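Local coordinates for protein heavy metal cation tricomponent efflux pump ZneA(CzcA-like) (Cupriavidus metallidurans, PDB 4K0J) that probably exports zinc as a proton-coupled antiporter of the resistance-nodulation-cell division family, the inner-membrane part of a tricomponent heavy-metal efflux system, at residues Ile134-Arg139 against Gln281-Leu286; Val318-Arg323 against Ala612-Pro617. One frame throughout, in Å; residues are numbered along the deposited sequence.

Contact 1. Residues Ile134-Arg139 against Gln281-Leu286; sequences IGEIYR and QGITLL
Antiparallel pairing of strand 135-143 with strand 280-287 builds part of the PN2 subdomain of the RND porter domain, and Thr284 sits at the middle of it. Its carbonyl O accepts Ile137 N at 3.0 Å, the donor lying nearly in line with the C=O. Two residues along, Leu286 N donates to Gly135 O, although the very short length modelled there is doubtful at this resolution. At that end Ile137 CD1 meets Leu286 CD1 at 3.7 Å, the two side chains crossing at about a right angle. At the other end Tyr138 O receives two bonds from one residue: a weak one from Thr284 N, and one from Thr284 OG1 at 3.2 Å, which lies in the carbonyl plane on a lone pair. Glu136 centres an inverse gamma turn, and the strands cross at 128° in this irregular pairing. On one face Tyr138 CB lies 3.7 Å from Thr284 OG1; with CG anti to the backbone N (chi1 -176°), the ring leads away from Thr284 and packs against Met296 and Val303 of helix 292-310. On the other, Glu136, Arg139, Ile283 and Leu285 gather. Glu136 runs beside its neighbours, with CB 3.6 Å from Ile283 CG2 and CG equally close to Leu285 CD2. Arg139 is extended from CG to NE and lays its guanidinium over Ile283 CG2. Gln281 OE1 hydrogen-bonds to Tyr320 OH, while Arg139 NH1 and Gln281 NE2 each bond weakly to Gln593 OE1; NE2 sits at the guanidinium edge, 3.6 Å from NH1, with the amide plane turned by 47°.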
ATOM      1  N   ILE C 134      -0.701  11.705  21.379  1.00 35.20           N
ATOM      2  CA  ILE C 134      -1.036  13.121  21.459  1.00 37.40           C
ATOM      3  C   ILE C 134      -2.218  13.463  20.553  1.00 34.80           C
ATOM      4  O   ILE C 134      -2.369  14.606  20.122  1.00 34.00           O
ATOM      5  CB  ILE C 134       0.151  14.009  21.060  1.00 52.00           C
ATOM      6  CG1 ILE C 134       0.502  13.815  19.586  1.00 54.23           C
ATOM      7  CG2 ILE C 134       1.353  13.716  21.937  1.00 69.22           C
ATOM      8  CD1 ILE C 134       1.321  14.942  19.018  1.00 61.56           C
ATOM      9  N   GLY C 135      -3.056  12.471  20.271  1.00 29.81           N
ATOM     10  CA  GLY C 135      -4.201  12.673  19.408  1.00 29.50           C
ATOM     11  C   GLY C 135      -5.437  13.142  20.150  1.00 39.68           C
ATOM     12  O   GLY C 135      -6.433  13.507  19.532  1.00 52.51           O
ATOM     13  N   GLU C 136      -5.372  13.142  21.476  1.00 29.97           N
ATOM     14  CA  GLU C 136      -6.527  13.470  22.307  1.00 34.95           C
ATOM     15  C   GLU C 136      -6.728  14.985  22.400  1.00 37.83           C
ATOM     16  O   GLU C 136      -6.364  15.616  23.394  1.00 32.08           O
ATOM     17  CB  GLU C 136      -6.340  12.854  23.691  1.00 43.19           C
ATOM     18  CG  GLU C 136      -6.111  11.350  23.653  1.00 42.69           C
ATOM     19  CD  GLU C 136      -5.387  10.832  24.876  1.00 50.76           C
ATOM     20  OE1 GLU C 136      -4.510  11.553  25.407  1.00 62.60           O
ATOM     21  OE2 GLU C 136      -5.690   9.699  25.305  1.00 43.67           O
ATOM     22  N   ILE C 137      -7.336  15.560  21.367  1.00 35.91           N
ATOM     23  CA  ILE C 137      -7.237  16.999  21.147  1.00 31.82           C
ATOM     24  C   ILE C 137      -8.359  17.842  21.738  1.00 40.90           C
ATOM     25  O   ILE C 137      -8.244  19.065  21.806  1.00 49.32           O
ATOM     26  CB  ILE C 137      -7.107  17.322  19.649  1.00 40.41           C
ATOM     27  CG1 ILE C 137      -8.261  16.698  18.865  1.00 34.76           C
ATOM     28  CG2 ILE C 137      -5.772  16.828  19.106  1.00 44.73           C
ATOM     29  CD1 ILE C 137      -8.201  16.999  17.377  1.00 32.92           C
ATOM     30  N   TYR C 138      -9.438  17.204  22.173  1.00 40.43           N
ATOM     31  CA  TYR C 138     -10.587  17.955  22.666  1.00 31.01           C
ATOM     32  C   TYR C 138     -11.347  17.190  23.740  1.00 25.84           C
ATOM     33  O   TYR C 138     -12.227  16.383  23.440  1.00 36.99           O
ATOM     34  CB  TYR C 138     -11.510  18.306  21.503  1.00 27.10           C
ATOM     35  CG  TYR C 138     -12.697  19.172  21.861  1.00 34.41           C
ATOM     36  CD1 TYR C 138     -13.951  18.614  22.067  1.00 39.29           C
ATOM     37  CD2 TYR C 138     -12.571  20.549  21.966  1.00 39.40           C
ATOM     38  CE1 TYR C 138     -15.045  19.401  22.381  1.00 39.52           C
ATOM     39  CE2 TYR C 138     -13.658  21.346  22.275  1.00 38.24           C
ATOM     40  CZ  TYR C 138     -14.893  20.766  22.483  1.00 40.33           C
ATOM     41  OH  TYR C 138     -15.978  21.558  22.792  1.00 40.92           O
ATOM     42  N   ARG C 139     -10.998  17.448  24.996  1.00 25.72           N
ATOM     43  CA  ARG C 139     -11.669  16.821  26.131  1.00 24.95           C
ATOM     44  C   ARG C 139     -12.853  17.661  26.572  1.00 26.58           C
ATOM     45  O   ARG C 139     -12.758  18.883  26.639  1.00 30.68           O
ATOM     46  CB  ARG C 139     -10.688  16.630  27.286  1.00 24.87           C
ATOM     47  CG  ARG C 139      -9.660  15.552  27.019  1.00 28.42           C
ATOM     48  CD  ARG C 139      -8.619  15.475  28.112  1.00 33.13           C
ATOM     49  NE  ARG C 139      -7.713  14.354  27.893  1.00 39.13           N
ATOM     50  CZ  ARG C 139      -7.920  13.128  28.365  1.00 36.25           C
ATOM     51  NH1 ARG C 139      -9.002  12.875  29.090  1.00 30.12           N
ATOM     52  NH2 ARG C 139      -7.043  12.160  28.115  1.00 24.31           N
ATOM     53  N   GLN C 281     -17.706  12.158  30.249  1.00 22.11           N
ATOM     54  CA  GLN C 281     -16.806  12.896  29.374  1.00 32.74           C
ATOM     55  C   GLN C 281     -16.463  12.162  28.084  1.00 37.98           C
ATOM     56  O   GLN C 281     -16.627  10.943  27.973  1.00 39.98           O
ATOM     57  CB  GLN C 281     -15.496  13.178  30.092  1.00 27.34           C
ATOM     58  CG  GLN C 281     -14.561  11.995  30.059  1.00 29.45           C
ATOM     59  CD  GLN C 281     -13.122  12.396  30.213  1.00 34.89           C
ATOM     60  OE1 GLN C 281     -12.818  13.498  30.667  1.00 33.67           O
ATOM     61  NE2 GLN C 281     -12.220  11.503  29.829  1.00 43.63           N
ATOM     62  N   GLY C 282     -15.954  12.919  27.118  1.00 34.09           N
ATOM     63  CA  GLY C 282     -15.494  12.349  25.868  1.00 35.73           C
ATOM     64  C   GLY C 282     -14.098  12.813  25.496  1.00 29.63           C
ATOM     65  O   GLY C 282     -13.671  13.905  25.868  1.00 23.42           O
ATOM     66  N   ILE C 283     -13.389  11.969  24.754  1.00 23.24           N
ATOM     67  CA  ILE C 283     -12.032  12.255  24.312  1.00 28.70           C
ATOM     68  C   ILE C 283     -11.954  12.147  22.785  1.00 37.30           C
ATOM     69  O   ILE C 283     -12.060  11.049  22.218  1.00 27.49           O
ATOM     70  CB  ILE C 283     -11.030  11.269  24.941  1.00 34.56           C
ATOM     71  CG1 ILE C 283     -11.331  11.074  26.430  1.00 47.88           C
ATOM     72  CG2 ILE C 283      -9.607  11.747  24.736  1.00 33.91           C
ATOM     73  CD1 ILE C 283     -10.434  10.064  27.124  1.00 49.42           C
ATOM     74  N   THR C 284     -11.783  13.289  22.124  1.00 38.23           N
ATOM     75  CA  THR C 284     -11.729  13.329  20.668  1.00 32.92           C
ATOM     76  C   THR C 284     -10.349  12.927  20.186  1.00 28.68           C
ATOM     77  O   THR C 284      -9.362  13.620  20.444  1.00 33.30           O
ATOM     78  CB  THR C 284     -12.054  14.724  20.136  1.00 42.77           C
ATOM     79  OG1 THR C 284     -13.310  15.155  20.678  1.00 56.91           O
ATOM     80  CG2 THR C 284     -12.125  14.708  18.611  1.00 32.89           C
ATOM     81  N   LEU C 285     -10.288  11.802  19.484  1.00 26.15           N
ATOM     82  CA  LEU C 285      -9.012  11.226  19.094  1.00 28.48           C
ATOM     83  C   LEU C 285      -8.613  11.630  17.688  1.00 37.07           C
ATOM     84  O   LEU C 285      -9.222  11.195  16.708  1.00 33.48           O
ATOM     85  CB  LEU C 285      -9.055   9.706  19.210  1.00 28.49           C
ATOM     86  CG  LEU C 285      -9.546   9.212  20.572  1.00 25.66           C
ATOM     87  CD1 LEU C 285      -9.482   7.695  20.667  1.00 25.67           C
ATOM     88  CD2 LEU C 285      -8.737   9.858  21.675  1.00 25.47           C
ATOM     89  N   LEU C 286      -7.583  12.466  17.605  1.00 42.19           N
ATOM     90  CA  LEU C 286      -7.033  12.896  16.334  1.00 39.00           C
ATOM     91  C   LEU C 286      -6.504  11.695  15.565  1.00 43.00           C
ATOM     92  O   LEU C 286      -5.618  10.985  16.048  1.00 30.38           O
ATOM     93  CB  LEU C 286      -5.905  13.908  16.559  1.00 30.33           C
ATOM     94  CG  LEU C 286      -5.266  14.497  15.300  1.00 46.51           C
ATOM     95  CD1 LEU C 286      -6.156  15.574  14.693  1.00 31.82           C
ATOM     96  CD2 LEU C 286      -3.883  15.035  15.609  1.00 51.94           C
TER

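Contact 2. Residues Val318-Arg323 against Ala612-Pro617; sequences VPYIDR and AVTLHP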
ATOM      1  N   VAL C 318     -19.208  21.060  27.031  1.00 36.27           N
ATOM      2  CA  VAL C 318     -18.215  22.073  27.358  1.00 30.15           C
ATOM      3  C   VAL C 318     -16.849  21.440  27.518  1.00 27.15           C
ATOM      4  O   VAL C 318     -16.693  20.471  28.254  1.00 50.62           O
ATOM      5  CB  VAL C 318     -18.590  22.848  28.625  1.00 28.40           C
ATOM      6  CG1 VAL C 318     -19.277  21.940  29.591  1.00 27.74           C
ATOM      7  CG2 VAL C 318     -17.348  23.465  29.260  1.00 29.70           C
ATOM      8  N   PRO C 319     -15.856  21.979  26.802  1.00 41.57           N
ATOM      9  CA  PRO C 319     -14.493  21.445  26.834  1.00 40.23           C
ATOM     10  C   PRO C 319     -13.702  21.904  28.058  1.00 32.16           C
ATOM     11  O   PRO C 319     -14.013  22.938  28.641  1.00 28.40           O
ATOM     12  CB  PRO C 319     -13.870  22.029  25.566  1.00 47.43           C
ATOM     13  CG  PRO C 319     -14.615  23.302  25.331  1.00 37.09           C
ATOM     14  CD  PRO C 319     -16.015  23.059  25.811  1.00 28.63           C
ATOM     15  N   TYR C 320     -12.692  21.130  28.438  1.00 36.78           N
ATOM     16  CA  TYR C 320     -11.775  21.539  29.493  1.00 46.34           C
ATOM     17  C   TYR C 320     -10.335  21.447  29.005  1.00 51.51           C
ATOM     18  O   TYR C 320      -9.445  22.113  29.532  1.00 59.62           O
ATOM     19  CB  TYR C 320     -12.002  20.756  30.799  1.00 42.14           C
ATOM     20  CG  TYR C 320     -11.731  19.269  30.752  1.00 35.81           C
ATOM     21  CD1 TYR C 320     -10.437  18.774  30.837  1.00 38.88           C
ATOM     22  CD2 TYR C 320     -12.776  18.355  30.671  1.00 45.97           C
ATOM     23  CE1 TYR C 320     -10.185  17.411  30.813  1.00 40.53           C
ATOM     24  CE2 TYR C 320     -12.535  16.989  30.648  1.00 44.16           C
ATOM     25  CZ  TYR C 320     -11.237  16.525  30.721  1.00 37.86           C
ATOM     26  OH  TYR C 320     -10.983  15.174  30.698  1.00 34.96           O
ATOM     27  N   ILE C 321     -10.117  20.615  27.993  1.00 44.98           N
ATOM     28  CA  ILE C 321      -8.879  20.669  27.226  1.00 47.08           C
ATOM     29  C   ILE C 321      -9.227  20.832  25.752  1.00 48.03           C
ATOM     30  O   ILE C 321     -10.089  20.133  25.225  1.00 51.50           O
ATOM     31  CB  ILE C 321      -7.970  19.434  27.443  1.00 40.20           C
ATOM     32  CG1 ILE C 321      -7.572  19.316  28.917  1.00 41.32           C
ATOM     33  CG2 ILE C 321      -6.714  19.542  26.588  1.00 28.27           C
ATOM     34  CD1 ILE C 321      -6.542  18.229  29.213  1.00 27.69           C
ATOM     35  N   ASP C 322      -8.558  21.772  25.099  1.00 39.24           N
ATOM     36  CA  ASP C 322      -8.833  22.085  23.710  1.00 33.87           C
ATOM     37  C   ASP C 322      -7.531  22.489  23.027  1.00 46.85           C
ATOM     38  O   ASP C 322      -7.032  23.595  23.239  1.00 58.67           O
ATOM     39  CB  ASP C 322      -9.840  23.233  23.646  1.00 33.69           C
ATOM     40  CG  ASP C 322     -10.428  23.423  22.270  1.00 38.95           C
ATOM     41  OD1 ASP C 322      -9.684  23.315  21.274  1.00 37.05           O
ATOM     42  OD2 ASP C 322     -11.645  23.683  22.188  1.00 49.76           O
ATOM     43  N   ARG C 323      -6.994  21.592  22.204  1.00 45.18           N
ATOM     44  CA  ARG C 323      -5.691  21.786  21.563  1.00 41.16           C
ATOM     45  C   ARG C 323      -5.552  23.153  20.880  1.00 36.32           C
ATOM     46  O   ARG C 323      -4.444  23.704  20.764  1.00 37.64           O
ATOM     47  CB  ARG C 323      -5.432  20.656  20.566  1.00 33.64           C
ATOM     48  CG  ARG C 323      -4.120  20.771  19.824  1.00 36.11           C
ATOM     49  CD  ARG C 323      -2.958  20.273  20.645  1.00 34.41           C
ATOM     50  NE  ARG C 323      -2.928  18.818  20.685  1.00 34.78           N
ATOM     51  CZ  ARG C 323      -3.289  18.095  21.736  1.00 43.76           C
ATOM     52  NH1 ARG C 323      -3.237  16.770  21.676  1.00 41.40           N
ATOM     53  NH2 ARG C 323      -3.697  18.697  22.846  1.00 47.73           N
ATOM     54  N   ALA C 612      -6.736  15.068  35.225  1.00 45.58           N
ATOM     55  CA  ALA C 612      -6.375  16.206  34.392  1.00 43.49           C
ATOM     56  C   ALA C 612      -6.513  17.507  35.182  1.00 43.25           C
ATOM     57  O   ALA C 612      -7.572  17.804  35.739  1.00 45.66           O
ATOM     58  CB  ALA C 612      -7.224  16.242  33.135  1.00 44.51           C
ATOM     59  N   VAL C 613      -5.429  18.275  35.233  1.00 45.21           N
ATOM     60  CA  VAL C 613      -5.400  19.534  35.969  1.00 40.63           C
ATOM     61  C   VAL C 613      -5.202  20.723  35.044  1.00 48.28           C
ATOM     62  O   VAL C 613      -4.101  20.959  34.547  1.00 60.12           O
ATOM     63  CB  VAL C 613      -4.276  19.546  37.002  1.00 38.33           C
ATOM     64  CG1 VAL C 613      -4.287  20.856  37.768  1.00 46.03           C
ATOM     65  CG2 VAL C 613      -4.430  18.372  37.950  1.00 44.81           C
ATOM     66  N   THR C 614      -6.277  21.471  34.819  1.00 52.06           N
ATOM     67  CA  THR C 614      -6.234  22.630  33.938  1.00 58.19           C
ATOM     68  C   THR C 614      -5.910  23.877  34.748  1.00 70.60           C
ATOM     69  O   THR C 614      -6.324  24.003  35.899  1.00 78.99           O
ATOM     70  CB  THR C 614      -7.576  22.833  33.206  1.00 51.52           C
ATOM     71  OG1 THR C 614      -8.549  23.351  34.120  1.00 53.13           O
ATOM     72  CG2 THR C 614      -8.078  21.516  32.631  1.00 35.87           C
ATOM     73  N   LEU C 615      -5.172  24.799  34.141  1.00 72.50           N
ATOM     74  CA  LEU C 615      -4.723  25.992  34.849  1.00 67.18           C
ATOM     75  C   LEU C 615      -5.367  27.269  34.325  1.00 76.70           C
ATOM     76  O   LEU C 615      -6.071  27.260  33.314  1.00 73.56           O
ATOM     77  CB  LEU C 615      -3.201  26.121  34.756  1.00 51.06           C
ATOM     78  CG  LEU C 615      -2.380  24.881  35.108  1.00 42.24           C
ATOM     79  CD1 LEU C 615      -0.887  25.174  34.993  1.00 40.77           C
ATOM     80  CD2 LEU C 615      -2.738  24.381  36.500  1.00 42.22           C
ATOM     81  N   HIS C 616      -5.120  28.365  35.031  1.00 88.50           N
ATOM     82  CA  HIS C 616      -5.476  29.691  34.549  1.00 91.42           C
ATOM     83  C   HIS C 616      -4.344  30.205  33.670  1.00 86.03           C
ATOM     84  O   HIS C 616      -3.220  29.708  33.762  1.00 88.90           O
ATOM     85  CB  HIS C 616      -5.694  30.644  35.725  1.00 95.60           C
ATOM     86  CG  HIS C 616      -7.010  30.462  36.412  1.00102.33           C
ATOM     87  ND1 HIS C 616      -8.206  30.827  35.834  1.00105.21           N
ATOM     88  CD2 HIS C 616      -7.318  29.957  37.630  1.00106.49           C
ATOM     89  CE1 HIS C 616      -9.195  30.553  36.664  1.00109.90           C
ATOM     90  NE2 HIS C 616      -8.683  30.024  37.762  1.00108.79           N
ATOM     91  N   PRO C 617      -4.635  31.186  32.799  1.00 70.76           N
ATOM     92  CA  PRO C 617      -3.562  31.831  32.040  1.00 64.24           C
ATOM     93  C   PRO C 617      -2.473  32.335  32.979  1.00 74.12           C
ATOM     94  O   PRO C 617      -2.790  32.939  34.005  1.00 73.88           O
ATOM     95  CB  PRO C 617      -4.274  33.012  31.385  1.00 56.23           C
ATOM     96  CG  PRO C 617      -5.671  32.553  31.220  1.00 53.03           C
ATOM     97  CD  PRO C 617      -5.965  31.683  32.404  1.00 61.16           C
TER
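The Tyr320 ring is the flat group here, and both methyls that reach it from strand 608-615 come in obliquely. Ala612 CB touches ring atom CE1 at 3.9 Å, while Thr614 CG2 approaches CD1 at 4.0 Å; the two methyls thus meet bonded neighbours of the ring. Val591 of strand 587-595 and Met273 also touch the tyrosine. At the far end of the ring, OH hydrogen-bonds to Gln281 OE1 and makes a weaker bond with Arg139 NH1, so the polar tip is tied to its own sheet while the hydrocarbon part of the ring meets the other. Thr614 crosses Tyr320 at about a right angle, and its CG2 also comes within 3.4 Å of Tyr320 O. That methyl stands anti to its own carbonyl carbon; the hydroxyl, on the other branch, is bonded to His589 N of the adjoining strand and leaves the methyl to make the contact. Ile321 adds a looser apolar fringe, with CG1 4.3 Å from Thr614 CG2 and CD1 4.4 Å from Ala612 CB. The interface is small, 149 Å² in all. Side chain to side chain the contacts are apolar, and the closest approach is the threonine methyl against the backbone carbonyl O. Tyr320 and Ile321 both face Arg139, a classic beta bulge, where the strand turns a corner. Just beyond it, Asp322 N-caps helix 323-353, whose later part is predicted to cross the membrane. Two sheets meeting through side chains in this way mark the PN2-PC1 interface of the porter domain; in RND pumps such as AcrB the deep binding pocket lies between these two subdomains.

Both contacts are buried in the porter domain, their centres 12 Å apart, and strand 135-143 joins them: it pairs with 280-287 in contact 1 and with 316-319 and 321-322, the strands that supply one side of contact 2. Contact 1 lies within a single sheet and relies on backbone hydrogen bonds, burying 512 Å². Contact 2 spans two sheets and has small apolar groups against a ring. They touch directly: the Gln281 amide meets the Tyr320 hydroxyl, and Ile134 O probably accepts Arg323 NH1 at 2.8 Å. Tyr138 packs on Pro319 and Asp322, linking the pairing to the start of helix 323-353.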